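Long-range contacts in probable thiosulfate sulfurtransferase (Thermus thermophilus, PDB 2EG4), which probably transfers sulfur from thiosulfate to cyanide, as rhodaneses do, and carries a bound zinc ion: residues A[132-137]-A[188-193]; A[123-128]-A[212-217]; A[74-79]-A[197-202]; A[138-143]-A[163-168]. One frame throughout, in Å; residues are numbered along the deposited sequence.

Interaction 1. Residues A[132-137]-A[188-193]; sequences PLLLDV and GVYCHS. With ZN (zinc ion), chain C; SO4 (sulfate ion), chain D.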
# COMPACT_ATOMS: atom_id res chain seq x y z
N PRO A 132 0.77 -20.23 0.37
CA PRO A 132 -0.38 -21.14 0.42
C PRO A 132 -1.73 -20.48 0.31
O PRO A 132 -2.72 -21.14 -0.03
CB PRO A 132 -0.20 -21.85 1.75
CG PRO A 132 0.42 -20.79 2.60
CD PRO A 132 1.45 -20.16 1.67
N LEU A 133 -1.80 -19.19 0.61
CA LEU A 133 -3.08 -18.49 0.54
C LEU A 133 -2.93 -17.06 0.04
O LEU A 133 -2.68 -16.14 0.81
CB LEU A 133 -3.76 -18.49 1.90
CG LEU A 133 -5.11 -17.76 1.99
CD1 LEU A 133 -5.99 -18.07 0.78
CD2 LEU A 133 -5.79 -18.16 3.29
N LEU A 134 -3.11 -16.92 -1.26
CA LEU A 134 -2.99 -15.65 -1.93
C LEU A 134 -4.36 -15.18 -2.31
O LEU A 134 -5.08 -15.87 -3.03
CB LEU A 134 -2.21 -15.79 -3.24
CG LEU A 134 -0.74 -15.43 -3.33
CD1 LEU A 134 -0.34 -15.51 -4.79
CD2 LEU A 134 -0.51 -14.02 -2.77
N LEU A 135 -4.72 -13.99 -1.83
CA LEU A 135 -6.00 -13.40 -2.18
C LEU A 135 -5.80 -12.33 -3.24
O LEU A 135 -4.99 -11.40 -3.06
CB LEU A 135 -6.66 -12.76 -0.96
CG LEU A 135 -6.90 -13.74 0.18
CD1 LEU A 135 -7.60 -13.01 1.32
CD2 LEU A 135 -7.76 -14.90 -0.34
N ASP A 136 -6.51 -12.49 -4.36
CA ASP A 136 -6.49 -11.55 -5.47
C ASP A 136 -7.64 -10.59 -5.13
O ASP A 136 -8.82 -11.00 -5.15
CB ASP A 136 -6.80 -12.30 -6.75
CG ASP A 136 -6.73 -11.44 -7.98
OD1 ASP A 136 -6.99 -10.21 -7.89
OD2 ASP A 136 -6.42 -12.00 -9.05
N VAL A 137 -7.32 -9.34 -4.81
CA VAL A 137 -8.36 -8.40 -4.41
C VAL A 137 -8.96 -7.58 -5.53
O VAL A 137 -9.69 -6.61 -5.29
CB VAL A 137 -7.88 -7.48 -3.25
CG1 VAL A 137 -7.39 -8.35 -2.08
CG2 VAL A 137 -6.76 -6.55 -3.72
N GLY A 188 -1.59 -13.65 1.88
CA GLY A 188 -0.90 -12.78 0.94
C GLY A 188 -2.00 -12.10 0.15
O GLY A 188 -3.09 -12.65 -0.04
N VAL A 189 -1.75 -10.86 -0.27
CA VAL A 189 -2.73 -10.15 -1.06
C VAL A 189 -2.05 -9.50 -2.24
O VAL A 189 -0.90 -9.07 -2.14
CB VAL A 189 -3.45 -9.04 -0.24
CG1 VAL A 189 -4.43 -9.67 0.76
CG2 VAL A 189 -2.45 -8.20 0.51
N TYR A 190 -2.74 -9.44 -3.38
CA TYR A 190 -2.15 -8.81 -4.56
C TYR A 190 -3.23 -8.26 -5.48
O TYR A 190 -4.42 -8.53 -5.31
CB TYR A 190 -1.27 -9.82 -5.32
CG TYR A 190 -2.05 -10.78 -6.20
CD1 TYR A 190 -2.35 -10.45 -7.52
CD2 TYR A 190 -2.45 -12.02 -5.72
CE1 TYR A 190 -3.03 -11.33 -8.35
CE2 TYR A 190 -3.14 -12.93 -6.55
CZ TYR A 190 -3.42 -12.57 -7.86
OH TYR A 190 -4.07 -13.43 -8.72
N CYS A 191 -2.80 -7.45 -6.45
CA CYS A 191 -3.71 -6.90 -7.45
C CYS A 191 -2.89 -6.52 -8.68
O CYS A 191 -2.09 -7.34 -9.12
CB CYS A 191 -4.50 -5.72 -6.89
SG CYS A 191 -3.51 -4.43 -6.13
N HIS A 192 -3.05 -5.30 -9.23
CA HIS A 192 -2.26 -4.93 -10.41
C HIS A 192 -0.89 -4.39 -10.03
O HIS A 192 0.12 -4.86 -10.54
CB HIS A 192 -2.99 -3.88 -11.25
CG HIS A 192 -2.21 -3.44 -12.45
ND1 HIS A 192 -1.87 -2.12 -12.67
CD2 HIS A 192 -1.66 -4.15 -13.46
CE1 HIS A 192 -1.14 -2.04 -13.77
NE2 HIS A 192 -1.00 -3.25 -14.27
N SER A 193 -0.84 -3.41 -9.14
CA SER A 193 0.46 -2.90 -8.75
C SER A 193 0.53 -2.66 -7.25
O SER A 193 1.25 -1.78 -6.78
CB SER A 193 0.82 -1.62 -9.52
OG SER A 193 -0.09 -0.55 -9.25
ZN ZN C . 0.12 -3.60 -16.01
S SO4 D . -4.26 -1.80 -8.31
O1 SO4 D . -4.50 -0.83 -9.43
O2 SO4 D . -4.69 -3.16 -8.74
O3 SO4 D . -2.80 -1.81 -7.96
O4 SO4 D . -5.06 -1.38 -7.11
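Two first torsions set Asp136 against Tyr190: CG of Asp136 is anti to its backbone N (chi1 -177°), while CG of Tyr190 stands between the backbone N and the carbonyl carbon (chi1 79°). The end of the tyrosine side chain comes nearer the other strand than its start, and Asp136 CA lies over one ring face, offset toward the rim, 4.1 Å from the ring centroid. At the far end, Asp136 OD2 lies 2.8 Å from Tyr190 OH, with carboxylate and ring planes 45° apart. Each polar end has other partners: Arg138 makes a salt bridge with OD2, and the tyrosine OH is hydrogen-bonded to Ile158 N and Ser161 OG. The Leu134 and Tyr190 side chains cross at about a right angle, with Leu134 CD2 4.1 Å from Tyr190 CD2. Underneath runs a parallel ladder that starts with Gly188 N giving its hydrogen to Leu133 O (2.9 Å) and ends with Val137 N on Tyr190 O (3.1 Å). Strands 134-136 and 186-190 are the two inner strands of the four-stranded parallel sheet of this rhodanese-like domain. On the sheet face away from Asp136 and Tyr190, the side chains of Leu135 and Val189 meet, and Val137 is covered by helix 195-206. Past Tyr190 the chain leaves the sheet as a loop placed like the active-site loop of rhodaneses. It holds a sulfate ion, probably from the crystallisation liquor, through His192 N on O2 (2.7 Å) and Ser193 N on O3 (2.8 Å). His192 NE2 coordinates the zinc ion at 2.1 Å; Cys151, Cys152 and His219 complete the site.

Interaction 2. Residues A[123-128]-A[212-217]; sequences LTADEA and RNYLGS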
# COMPACT_ATOMS: atom_id res chain seq x y z
N LEU A 123 5.73 -9.28 -0.04
CA LEU A 123 5.86 -10.53 -0.77
C LEU A 123 6.55 -10.19 -2.11
O LEU A 123 6.10 -9.32 -2.85
CB LEU A 123 4.51 -11.14 -1.14
CG LEU A 123 3.73 -11.84 -0.04
CD1 LEU A 123 2.42 -12.32 -0.63
CD2 LEU A 123 4.54 -12.99 0.54
N THR A 124 7.64 -10.89 -2.42
CA THR A 124 8.29 -10.70 -3.71
C THR A 124 7.54 -11.73 -4.57
O THR A 124 6.76 -12.53 -4.03
CB THR A 124 9.76 -11.14 -3.67
OG1 THR A 124 9.82 -12.48 -3.19
CG2 THR A 124 10.58 -10.23 -2.74
N ALA A 125 7.78 -11.74 -5.88
CA ALA A 125 7.11 -12.68 -6.79
C ALA A 125 7.40 -14.10 -6.36
O ALA A 125 6.51 -14.94 -6.33
CB ALA A 125 7.59 -12.49 -8.21
N ASP A 126 8.66 -14.37 -6.03
CA ASP A 126 9.01 -15.71 -5.59
C ASP A 126 8.27 -16.13 -4.33
O ASP A 126 7.84 -17.29 -4.19
CB ASP A 126 10.51 -15.79 -5.36
CG ASP A 126 11.24 -16.22 -6.60
OD1 ASP A 126 11.58 -17.43 -6.68
OD2 ASP A 126 11.45 -15.37 -7.49
N GLU A 127 8.09 -15.20 -3.41
CA GLU A 127 7.40 -15.51 -2.17
C GLU A 127 5.91 -15.68 -2.45
O GLU A 127 5.26 -16.55 -1.88
CB GLU A 127 7.64 -14.40 -1.13
CG GLU A 127 9.09 -14.39 -0.64
CD GLU A 127 9.49 -13.09 0.04
OE1 GLU A 127 8.76 -12.09 -0.12
OE2 GLU A 127 10.54 -13.08 0.70
N ALA A 128 5.37 -14.87 -3.35
CA ALA A 128 3.96 -14.98 -3.69
C ALA A 128 3.69 -16.33 -4.35
O ALA A 128 2.68 -16.99 -4.04
CB ALA A 128 3.54 -13.85 -4.63
N ARG A 212 0.49 -9.96 4.04
CA ARG A 212 1.73 -9.49 3.41
C ARG A 212 1.32 -9.09 2.01
O ARG A 212 0.55 -9.80 1.35
CB ARG A 212 2.76 -10.62 3.32
CG ARG A 212 3.25 -11.14 4.65
CD ARG A 212 4.11 -12.37 4.40
NE ARG A 212 5.29 -12.04 3.60
CZ ARG A 212 6.15 -12.93 3.13
NH1 ARG A 212 5.96 -14.23 3.38
NH2 ARG A 212 7.20 -12.54 2.43
N ASN A 213 1.86 -7.97 1.53
CA ASN A 213 1.49 -7.39 0.24
C ASN A 213 2.45 -7.70 -0.89
O ASN A 213 3.63 -7.38 -0.79
CB ASN A 213 1.38 -5.86 0.44
CG ASN A 213 0.70 -5.11 -0.72
OD1 ASN A 213 0.84 -3.88 -0.86
ND2 ASN A 213 -0.07 -5.82 -1.50
N TYR A 214 1.94 -8.29 -1.96
CA TYR A 214 2.75 -8.61 -3.14
C TYR A 214 2.75 -7.32 -3.95
O TYR A 214 1.94 -7.13 -4.85
CB TYR A 214 2.13 -9.74 -3.97
CG TYR A 214 2.89 -10.01 -5.27
CD1 TYR A 214 4.22 -9.65 -5.41
CD2 TYR A 214 2.25 -10.60 -6.36
CE1 TYR A 214 4.90 -9.85 -6.63
CE2 TYR A 214 2.90 -10.81 -7.56
CZ TYR A 214 4.24 -10.42 -7.69
OH TYR A 214 4.87 -10.60 -8.89
N LEU A 215 3.70 -6.45 -3.61
CA LEU A 215 3.80 -5.15 -4.25
C LEU A 215 3.97 -5.21 -5.77
O LEU A 215 3.34 -4.42 -6.48
CB LEU A 215 4.93 -4.36 -3.59
CG LEU A 215 5.10 -2.91 -4.00
CD1 LEU A 215 3.78 -2.13 -3.80
CD2 LEU A 215 6.22 -2.32 -3.18
N GLY A 216 4.79 -6.13 -6.28
CA GLY A 216 4.95 -6.23 -7.73
C GLY A 216 3.63 -6.54 -8.40
O GLY A 216 3.29 -6.03 -9.50
N SER A 217 2.86 -7.38 -7.72
CA SER A 217 1.54 -7.79 -8.17
C SER A 217 1.49 -8.33 -9.59
O SER A 217 2.51 -8.76 -10.14
CB SER A 217 0.53 -6.64 -8.01
OG SER A 217 -0.01 -6.62 -6.70
O HOH W 1 6.87 -7.41 -4.76
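The Tyr214 ring is sandwiched: Ala128 CB makes a CH-pi contact on one face, 4.1 Å from the ring centroid, and Ser217 N sits over the centre of the opposite face. Leu123 O lies at the ring's edge, 3.2 Å from Tyr214 CD1. CG of Tyr214 is anti to the backbone N (chi1 175°). Tyr214 OH lies 3.4 Å from Ala125 CB and is hydrogen-bonded to Glu220 OE1. The second flat group is the Arg212 guanidinium. Glu127 meets it at the edge in a salt bridge from OE1 to NH2 (3.0 Å), carboxylate and guanidinium planes 67° apart. OE1 also accepts from Thr124 N (2.8 Å), one half of the capping box that opens helix 125-129; OE2 turns to Arg119, and Arg212 NH2 reaches Leu122 O as well. Leu123 is tied in through its backbone: N donates to Asn213 O (2.9 Å), and a water bridges Leu123 O and Gly216 N. All this lies at an outermost strand, 210-213, of the second domain's sheet. Helix 125-129 packs against the residues that follow it, through Ala125 and Ala128 on Tyr214, strand 186-190 runs alongside, and Leu215 just beyond touches helix 73-84 of the first domain.

Interaction 3. Residues A[74-79]-A[197-202]; sequences RLCRTA and SAVAFF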
# COMPACT_ATOMS: atom_id res chain seq x y z
N ARG A 74 -4.82 5.18 -2.99
CA ARG A 74 -3.61 6.01 -3.00
C ARG A 74 -3.10 6.21 -1.56
O ARG A 74 -1.90 6.19 -1.33
CB ARG A 74 -3.83 7.36 -3.71
CG ARG A 74 -4.76 8.30 -3.00
CD ARG A 74 -5.20 9.45 -3.91
NE ARG A 74 -6.28 10.16 -3.25
CZ ARG A 74 -7.32 10.73 -3.85
NH1 ARG A 74 -7.46 10.68 -5.17
NH2 ARG A 74 -8.22 11.38 -3.11
N LEU A 75 -4.00 6.36 -0.60
CA LEU A 75 -3.58 6.50 0.79
C LEU A 75 -2.88 5.23 1.29
O LEU A 75 -1.81 5.29 1.86
CB LEU A 75 -4.80 6.79 1.69
CG LEU A 75 -4.58 6.68 3.20
CD1 LEU A 75 -3.62 7.77 3.67
CD2 LEU A 75 -5.93 6.81 3.92
N CYS A 76 -3.48 4.07 1.04
CA CYS A 76 -2.89 2.84 1.54
C CYS A 76 -1.61 2.42 0.81
O CYS A 76 -0.69 1.92 1.44
CB CYS A 76 -3.93 1.74 1.50
SG CYS A 76 -5.31 2.06 2.63
N ARG A 77 -1.51 2.67 -0.49
CA ARG A 77 -0.25 2.27 -1.14
C ARG A 77 0.86 3.19 -0.66
O ARG A 77 1.97 2.75 -0.42
CB ARG A 77 -0.35 2.33 -2.66
CG ARG A 77 0.78 1.51 -3.33
CD ARG A 77 0.81 1.74 -4.85
NE ARG A 77 1.67 0.78 -5.55
CZ ARG A 77 2.72 1.10 -6.30
NH1 ARG A 77 3.08 2.38 -6.46
NH2 ARG A 77 3.40 0.15 -6.94
N THR A 78 0.54 4.47 -0.45
CA THR A 78 1.54 5.39 0.03
C THR A 78 1.93 5.01 1.47
O THR A 78 3.11 4.96 1.79
CB THR A 78 1.04 6.86 -0.05
OG1 THR A 78 0.67 7.14 -1.42
CG2 THR A 78 2.16 7.83 0.34
N ALA A 79 0.94 4.72 2.33
CA ALA A 79 1.25 4.31 3.70
C ALA A 79 2.05 3.02 3.71
O ALA A 79 2.93 2.82 4.56
CB ALA A 79 -0.04 4.13 4.51
N SER A 197 -4.44 -3.90 -2.86
CA SER A 197 -4.01 -4.91 -1.92
C SER A 197 -3.40 -4.27 -0.70
O SER A 197 -3.41 -4.86 0.38
CB SER A 197 -3.06 -5.94 -2.59
OG SER A 197 -2.05 -5.30 -3.35
N ALA A 198 -2.88 -3.05 -0.84
CA ALA A 198 -2.33 -2.34 0.30
C ALA A 198 -3.51 -2.01 1.23
O ALA A 198 -3.38 -1.97 2.46
CB ALA A 198 -1.67 -1.05 -0.15
N VAL A 199 -4.68 -1.78 0.64
CA VAL A 199 -5.87 -1.48 1.43
C VAL A 199 -6.25 -2.73 2.22
O VAL A 199 -6.50 -2.68 3.42
CB VAL A 199 -7.07 -1.07 0.54
CG1 VAL A 199 -8.32 -0.84 1.44
CG2 VAL A 199 -6.78 0.23 -0.20
N ALA A 200 -6.27 -3.87 1.53
CA ALA A 200 -6.62 -5.14 2.19
C ALA A 200 -5.58 -5.49 3.24
O ALA A 200 -5.90 -6.06 4.30
CB ALA A 200 -6.73 -6.23 1.16
N PHE A 201 -4.33 -5.12 2.96
CA PHE A 201 -3.21 -5.36 3.86
C PHE A 201 -3.50 -4.68 5.19
O PHE A 201 -3.49 -5.33 6.23
CB PHE A 201 -1.91 -4.81 3.23
CG PHE A 201 -0.73 -4.76 4.18
CD1 PHE A 201 0.12 -5.85 4.34
CD2 PHE A 201 -0.44 -3.59 4.87
CE1 PHE A 201 1.23 -5.79 5.16
CE2 PHE A 201 0.68 -3.52 5.72
CZ PHE A 201 1.52 -4.62 5.86
N PHE A 202 -3.78 -3.38 5.17
CA PHE A 202 -4.06 -2.66 6.41
C PHE A 202 -5.33 -3.11 7.14
O PHE A 202 -5.35 -3.15 8.37
CB PHE A 202 -4.10 -1.15 6.15
CG PHE A 202 -2.75 -0.57 5.95
CD1 PHE A 202 -1.83 -0.55 7.00
CD2 PHE A 202 -2.36 -0.09 4.70
CE1 PHE A 202 -0.55 -0.06 6.81
CE2 PHE A 202 -1.08 0.40 4.50
CZ PHE A 202 -0.17 0.42 5.56
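Cys76 and Val199 meet where the two helices run closest: Cys76 CB is 3.6 Å from Val199 CG2, and the SG, anti to the carbonyl carbon (chi1 -64°), lies alongside the same methyl. Next to it, Ala198 CB presses on the backbone of the other helix, 3.5 Å from Cys76 O. With side chains this small, the axes approach to 7.9 Å while crossing at 74°. This part is buried, whereas Phe202, though in close touch, is partly exposed to solvent. Its ring turns an edge to the carbonyl, with Phe202 CE2 3.4 Å from Cys76 O, and its CZ rests 3.9 Å from Ala79 CB. Cys76 SG makes an oblique sulfur-aromatic contact, 5.4 Å from the Phe202 centroid, and Phe201 CD2 sits over the centre of one face of that ring. Arg77 starts away from the partner helix and hydrogen-bonds to Leu31 O, Pro34 O and Ser193 O. The crossing thus joins two rhodanese-like domains: helix 73-84 lies on strands 64-67 and 89-92 of the first sheet through Leu66 and Leu91, and helix 195-206 lies on strand 210-213 of the second through Asn213.

Interaction 4. Residues A[138-143]-A[163-168]; sequences RSPEEF and NAPLEL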
# COMPACT_ATOMS: atom_id res chain seq x y z
N ARG A 138 -8.71 -7.99 -6.77
CA ARG A 138 -9.27 -7.30 -7.92
C ARG A 138 -10.72 -7.73 -8.13
O ARG A 138 -11.27 -8.53 -7.35
CB ARG A 138 -8.46 -7.63 -9.16
CG ARG A 138 -7.00 -7.17 -9.05
CD ARG A 138 -6.21 -7.52 -10.29
NE ARG A 138 -6.21 -8.97 -10.44
CZ ARG A 138 -5.94 -9.62 -11.57
NH1 ARG A 138 -5.64 -8.96 -12.68
NH2 ARG A 138 -6.02 -10.94 -11.58
N SER A 139 -11.35 -7.20 -9.16
CA SER A 139 -12.74 -7.56 -9.43
C SER A 139 -12.80 -8.96 -10.01
O SER A 139 -11.79 -9.48 -10.49
CB SER A 139 -13.35 -6.58 -10.45
OG SER A 139 -12.68 -6.68 -11.69
N PRO A 140 -13.99 -9.60 -9.97
CA PRO A 140 -14.16 -10.95 -10.51
C PRO A 140 -13.76 -11.00 -11.98
O PRO A 140 -13.19 -11.99 -12.45
CB PRO A 140 -15.65 -11.21 -10.32
CG PRO A 140 -15.93 -10.50 -9.04
CD PRO A 140 -15.18 -9.19 -9.21
N GLU A 141 -14.07 -9.93 -12.72
CA GLU A 141 -13.74 -9.86 -14.15
C GLU A 141 -12.23 -9.86 -14.39
O GLU A 141 -11.74 -10.42 -15.38
CB GLU A 141 -14.33 -8.60 -14.79
CG GLU A 141 -15.84 -8.55 -14.93
CD GLU A 141 -16.56 -8.57 -13.59
OE1 GLU A 141 -16.05 -7.96 -12.62
OE2 GLU A 141 -17.65 -9.18 -13.51
N GLU A 142 -11.49 -9.21 -13.50
CA GLU A 142 -10.04 -9.16 -13.62
C GLU A 142 -9.51 -10.53 -13.24
O GLU A 142 -8.61 -11.08 -13.89
CB GLU A 142 -9.46 -8.08 -12.68
CG GLU A 142 -9.71 -6.63 -13.14
CD GLU A 142 -9.49 -5.63 -12.01
OE1 GLU A 142 -10.40 -5.46 -11.16
OE2 GLU A 142 -8.40 -5.03 -11.98
N PHE A 143 -10.07 -11.08 -12.18
CA PHE A 143 -9.69 -12.40 -11.68
C PHE A 143 -9.86 -13.49 -12.74
O PHE A 143 -9.05 -14.41 -12.85
CB PHE A 143 -10.54 -12.74 -10.46
CG PHE A 143 -10.19 -14.05 -9.81
CD1 PHE A 143 -9.03 -14.18 -9.05
CD2 PHE A 143 -11.05 -15.14 -9.93
CE1 PHE A 143 -8.73 -15.37 -8.43
CE2 PHE A 143 -10.75 -16.35 -9.30
CZ PHE A 143 -9.60 -16.47 -8.55
N ASN A 163 -10.30 -15.23 -5.21
CA ASN A 163 -10.78 -13.87 -5.39
C ASN A 163 -11.48 -13.34 -4.14
O ASN A 163 -12.39 -13.97 -3.59
CB ASN A 163 -11.73 -13.85 -6.60
CG ASN A 163 -12.12 -12.45 -7.05
OD1 ASN A 163 -13.14 -12.27 -7.73
ND2 ASN A 163 -11.30 -11.45 -6.71
N ALA A 164 -11.02 -12.19 -3.65
CA ALA A 164 -11.61 -11.53 -2.49
C ALA A 164 -11.60 -10.04 -2.87
O ALA A 164 -10.72 -9.28 -2.45
CB ALA A 164 -10.78 -11.78 -1.22
N PRO A 165 -12.58 -9.62 -3.70
CA PRO A 165 -12.72 -8.24 -4.17
C PRO A 165 -12.56 -7.20 -3.07
O PRO A 165 -13.08 -7.38 -1.97
CB PRO A 165 -14.11 -8.21 -4.79
CG PRO A 165 -14.23 -9.62 -5.34
CD PRO A 165 -13.70 -10.45 -4.19
N LEU A 166 -11.84 -6.13 -3.39
CA LEU A 166 -11.56 -5.04 -2.47
C LEU A 166 -12.75 -4.62 -1.62
O LEU A 166 -12.62 -4.42 -0.40
CB LEU A 166 -11.07 -3.83 -3.28
CG LEU A 166 -10.87 -2.51 -2.52
CD1 LEU A 166 -9.67 -2.65 -1.59
CD2 LEU A 166 -10.65 -1.38 -3.51
N GLU A 167 -13.90 -4.48 -2.28
CA GLU A 167 -15.15 -4.07 -1.63
C GLU A 167 -15.41 -4.79 -0.31
O GLU A 167 -15.81 -4.16 0.67
CB GLU A 167 -16.31 -4.30 -2.60
CG GLU A 167 -16.33 -3.38 -3.82
CD GLU A 167 -15.04 -3.42 -4.64
OE1 GLU A 167 -14.60 -4.52 -5.03
OE2 GLU A 167 -14.49 -2.32 -4.91
N LEU A 168 -15.19 -6.09 -0.29
CA LEU A 168 -15.41 -6.89 0.91
C LEU A 168 -14.66 -6.36 2.14
O LEU A 168 -15.16 -6.43 3.26
CB LEU A 168 -14.97 -8.34 0.68
CG LEU A 168 -15.64 -9.15 -0.42
CD1 LEU A 168 -14.91 -10.48 -0.62
CD2 LEU A 168 -17.11 -9.38 -0.04
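Asn163 reaches over Phe143 from its first side-chain carbon onward. CB sits above the centre of the ring, a CH-pi contact of 3.5 Å to the Phe143 centroid. CG is anti to the backbone N (chi1 -170°), which sets it near Phe143 CG and CB. The two side chains run past each other in opposite directions, amide and ring planes stacked 10° apart. From there the amide forks. OD1 comes 3.2 Å from Pro140 CA, where the asparagine and proline side chains cross at about a right angle. ND2 donates to Arg138 O (3.0 Å), which lies in the amide plane although the donor stands above the carbonyl plane, and it also gives a hydrogen bond to Asp136 O. One NH2 group thereby grips the backbone on both sides of Val137. The helix it meets, 140-143, begins with a capping box: Ser139 N is bonded to Glu142 OE1 (2.8 Å), the same oxygen takes Ser139 OG on its anti lone pair (2.6 Å), and the return bond from Glu142 N to Ser139 OG is weak. Asn163 itself ends strand 162-163, an outermost strand of the rhodanese-like sheet, and the chain then turns through Pro165. There Pro165 CG packs on Pro140 CD at 4.0 Å. Pro165 CA lies 3.5 Å from Arg138 O, a CA-H...O contact. The Arg138 guanidinium, salt-bridged to Asp136, has Glu142 CB over one face, and Phe143 makes a cation-pi contact with Arg157.

How the interactions relate
Interactions 1 and 2 share the second domain's sheet: the first joins its two inner strands, the second brings a helix to an outermost strand, and Val189 O to Tyr214 N connects them. Both are buried, but interaction 1 relies on a backbone ladder, interaction 2 on a sandwiched ring and one salt bridge besides a single direct backbone bond. Interaction 4 lies at the surface beyond the other outermost strand, held by an amide, prolines and a phenylalanine; Asp136 O and Val137 O bond to its backbone. Interaction 3, nearest the centre of the chain, is mainly apolar and is the one of the four whose segments come from different domains, yet Arg77 still binds Ser193 O in the sulfate-binding loop of interaction 1.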